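Local coordinates for 1-Cys peroxiredoxin (Vibrio vulnificus MO6-24/O, PDB 5K1G), which probably reduces hydrogen peroxide and other peroxides through a single reactive cysteine and is implicated in scavenging nitric oxide, at residues F38-A43 with S122-M127. Numbering follows the deposited sequence.
Sequences FAVPGA and SQRYAM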
ATOM      1  N   PHE A  38      16.501  -0.032  -7.345  1.00  6.27           N
ATOM      2  CA  PHE A  38      16.461  -0.647  -6.027  1.00  7.54           C
ATOM      3  C   PHE A  38      15.013  -0.861  -5.619  1.00 10.99           C
ATOM      4  O   PHE A  38      14.138  -0.053  -5.944  1.00  7.40           O
ATOM      5  CB  PHE A  38      17.217   0.185  -4.969  1.00  8.28           C
ATOM      6  CG  PHE A  38      16.580   1.513  -4.635  1.00  7.99           C
ATOM      7  CD1 PHE A  38      16.808   2.627  -5.427  1.00 12.49           C
ATOM      8  CD2 PHE A  38      15.795   1.656  -3.500  1.00  8.71           C
ATOM      9  CE1 PHE A  38      16.239   3.851  -5.111  1.00  9.18           C
ATOM     10  CE2 PHE A  38      15.221   2.876  -3.181  1.00  8.15           C
ATOM     11  CZ  PHE A  38      15.446   3.975  -3.987  1.00  8.07           C
ATOM     12  N   ALA A  39      14.763  -1.970  -4.935  1.00  5.59           N
ATOM     13  CA  ALA A  39      13.417  -2.358  -4.549  1.00 10.58           C
ATOM     14  C   ALA A  39      13.279  -2.343  -3.036  1.00  7.64           C
ATOM     15  O   ALA A  39      14.203  -2.728  -2.313  1.00  7.05           O
ATOM     16  CB  ALA A  39      13.070  -3.744  -5.084  1.00  6.13           C
ATOM     17  N   VAL A  40      12.116  -1.908  -2.566  1.00  7.71           N
ATOM     18  CA  VAL A  40      11.828  -1.839  -1.136  1.00  9.44           C
ATOM     19  C   VAL A  40      10.613  -2.708  -0.825  1.00 11.28           C
ATOM     20  O   VAL A  40       9.773  -2.935  -1.710  1.00  6.85           O
ATOM     21  CB  VAL A  40      11.611  -0.386  -0.693  1.00 12.31           C
ATOM     22  CG1 VAL A  40      12.897   0.415  -0.875  1.00 11.57           C
ATOM     23  CG2 VAL A  40      10.471   0.239  -1.480  1.00  9.83           C
ATOM     24  N   PRO A  41      10.489  -3.234   0.397  1.00 12.14           N
ATOM     25  CA  PRO A  41       9.291  -4.023   0.726  1.00  9.32           C
ATOM     26  C   PRO A  41       8.021  -3.193   0.805  1.00  9.70           C
ATOM     27  O   PRO A  41       6.931  -3.734   0.585  1.00  7.01           O
ATOM     28  CB  PRO A  41       9.641  -4.648   2.086  1.00 11.26           C
ATOM     29  CG  PRO A  41      11.140  -4.605   2.155  1.00 17.56           C
ATOM     30  CD  PRO A  41      11.528  -3.349   1.433  1.00 13.71           C
ATOM     31  N   GLY A  42       8.117  -1.903   1.108  1.00  5.65           N
ATOM     32  CA  GLY A  42       6.912  -1.107   1.206  1.00 12.81           C
ATOM     33  C   GLY A  42       7.129   0.379   1.385  1.00 12.70           C
ATOM     34  O   GLY A  42       7.939   0.808   2.211  1.00 14.05           O
ATOM     35  N   ALA A  43       6.398   1.177   0.611  1.00 12.10           N
ATOM     36  CA  ALA A  43       6.387   2.615   0.821  1.00 10.44           C
ATOM     37  C   ALA A  43       5.946   2.934   2.245  1.00  8.33           C
ATOM     38  O   ALA A  43       5.104   2.238   2.817  1.00 11.88           O
ATOM     39  CB  ALA A  43       5.451   3.285  -0.189  1.00  7.46           C
ATOM     40  N   SER A 122       8.030  -7.171  -2.287  1.00  7.85           N
ATOM     41  CA  SER A 122       9.319  -7.434  -2.902  1.00  8.49           C
ATOM     42  C   SER A 122      10.377  -7.641  -1.829  1.00  5.09           C
ATOM     43  O   SER A 122      10.355  -6.984  -0.783  1.00  5.44           O
ATOM     44  CB  SER A 122       9.730  -6.282  -3.819  1.00  9.14           C
ATOM     45  OG  SER A 122      10.989  -6.547  -4.412  1.00  8.08           O
ATOM     46  N   GLN A 123      11.296  -8.566  -2.085  1.00  6.44           N
ATOM     47  CA  GLN A 123      12.531  -8.565  -1.320  1.00  9.88           C
ATOM     48  C   GLN A 123      13.287  -7.270  -1.591  1.00 14.62           C
ATOM     49  O   GLN A 123      13.107  -6.617  -2.626  1.00  8.23           O
ATOM     50  CB  GLN A 123      13.412  -9.759  -1.684  1.00 10.69           C
ATOM     51  CG  GLN A 123      12.786 -11.116  -1.444  1.00 11.78           C
ATOM     52  CD  GLN A 123      13.693 -12.239  -1.896  1.00 16.40           C
ATOM     53  OE1 GLN A 123      14.901 -12.207  -1.658  1.00 18.44           O
ATOM     54  NE2 GLN A 123      13.120 -13.231  -2.564  1.00 14.03           N
ATOM     55  N   ARG A 124      14.134  -6.890  -0.642  1.00  9.70           N
ATOM     56  CA  ARG A 124      14.974  -5.718  -0.821  1.00  7.22           C
ATOM     57  C   ARG A 124      16.173  -6.086  -1.686  1.00  7.66           C
ATOM     58  O   ARG A 124      16.906  -7.029  -1.373  1.00  9.76           O
ATOM     59  CB  ARG A 124      15.429  -5.181   0.535  1.00 12.33           C
ATOM     60  CG  ARG A 124      16.122  -3.836   0.469  1.00 17.39           C
ATOM     61  CD  ARG A 124      16.570  -3.384   1.846  1.00 15.12           C
ATOM     62  NE  ARG A 124      15.495  -3.480   2.829  1.00 14.49           N
ATOM     63  CZ  ARG A 124      14.552  -2.560   2.997  1.00 13.68           C
ATOM     64  NH1 ARG A 124      14.544  -1.468   2.245  1.00  9.68           N
ATOM     65  NH2 ARG A 124      13.611  -2.732   3.918  1.00 13.79           N
ATOM     66  N   TYR A 125      16.361  -5.359  -2.786  1.00  5.53           N
ATOM     67  CA  TYR A 125      17.495  -5.604  -3.665  1.00  5.92           C
ATOM     68  C   TYR A 125      17.858  -4.320  -4.399  1.00  6.56           C
ATOM     69  O   TYR A 125      17.148  -3.314  -4.332  1.00  6.65           O
ATOM     70  CB  TYR A 125      17.215  -6.739  -4.666  1.00  9.96           C
ATOM     71  CG  TYR A 125      16.103  -6.465  -5.665  1.00  8.44           C
ATOM     72  CD1 TYR A 125      16.341  -5.720  -6.816  1.00  8.86           C
ATOM     73  CD2 TYR A 125      14.823  -6.973  -5.469  1.00  7.03           C
ATOM     74  CE1 TYR A 125      15.336  -5.469  -7.729  1.00  7.14           C
ATOM     75  CE2 TYR A 125      13.811  -6.733  -6.385  1.00  6.55           C
ATOM     76  CZ  TYR A 125      14.073  -5.978  -7.509  1.00 10.73           C
ATOM     77  OH  TYR A 125      13.073  -5.728  -8.422  1.00 10.41           O
ATOM     78  N   ALA A 126      18.988  -4.373  -5.099  1.00  5.14           N
ATOM     79  CA  ALA A 126      19.437  -3.291  -5.958  1.00  7.65           C
ATOM     80  C   ALA A 126      20.134  -3.892  -7.168  1.00  9.25           C
ATOM     81  O   ALA A 126      20.902  -4.850  -7.035  1.00 10.61           O
ATOM     82  CB  ALA A 126      20.386  -2.334  -5.220  1.00  7.15           C
ATOM     83  N   MET A 127      19.852  -3.341  -8.346  1.00  6.36           N
ATOM     84  CA  MET A 127      20.478  -3.803  -9.576  1.00  7.08           C
ATOM     85  C   MET A 127      21.130  -2.643 -10.308  1.00  8.58           C
ATOM     86  O   MET A 127      20.735  -1.485 -10.160  1.00  7.35           O
ATOM     87  CB  MET A 127      19.493  -4.462 -10.552  1.00 14.87           C
ATOM     88  CG  MET A 127      18.402  -5.316  -9.964  1.00 15.99           C
ATOM     89  SD  MET A 127      17.292  -5.797 -11.303  1.00 20.00           S
ATOM     90  CE  MET A 127      16.562  -7.282 -10.621  1.00 10.84           C
TER
HETATM   91  O   HOH W   1       7.430  -4.364  -2.132  1.00  4.97           O
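The methyl group of A39 lies over one face of the Y125 ring, its CB 3.5 Å from the ring centroid and 20° off the ring normal, a CH-pi contact displaced toward CE2 and CZ. Y125 turns its ring over the methyl by placing CG between its own backbone N and carbonyl carbon (chi1 64°). S122 OG stands 3.6 Å from A39 CB and donates a hydrogen bond to Q123 O, which fixes its rotation. Beneath these side chains the backbones run antiparallel: A39 N donates to Y125 O at 2.8 Å, a nearly straight bond, whereas the return bond from Y125 N to A39 O is long and weak. On the other face of the sheet F38 and A126 meet through their CB atoms, 4.1 Å apart, while the phenyl ring of F38 leads away from the second strand.

Where the strands part, the R124 chain is extended to CD and bends at chi3 (-50°), bringing the guanidinium back across P41, whose CD sits 3.2 Å above one face of the plane and 3.3 Å from NH2. V40 CG1 approaches NH1 obliquely. In the deposited chain NH1 forms a salt bridge with D48, at the position the family motif gives to the reactive cysteine, and a hydrogen bond with H52; together they help to fix the guanidinium. The proline and arginine probably belong to the peroxide-binding site, as in other peroxiredoxins. Beyond P41 a water donates to V40 O and accepts from S122 N.

The contact joins strands 34-40 and 120-130 inside the mixed sheet of this thioredoxin-like fold, with strand 70-75 on the far side of 34-40. Helix 46-58 packs against V40 and A126, its Y56 stacking on the F38 ring, and helix 103-108 covers Y125 and S122 on the opposite face.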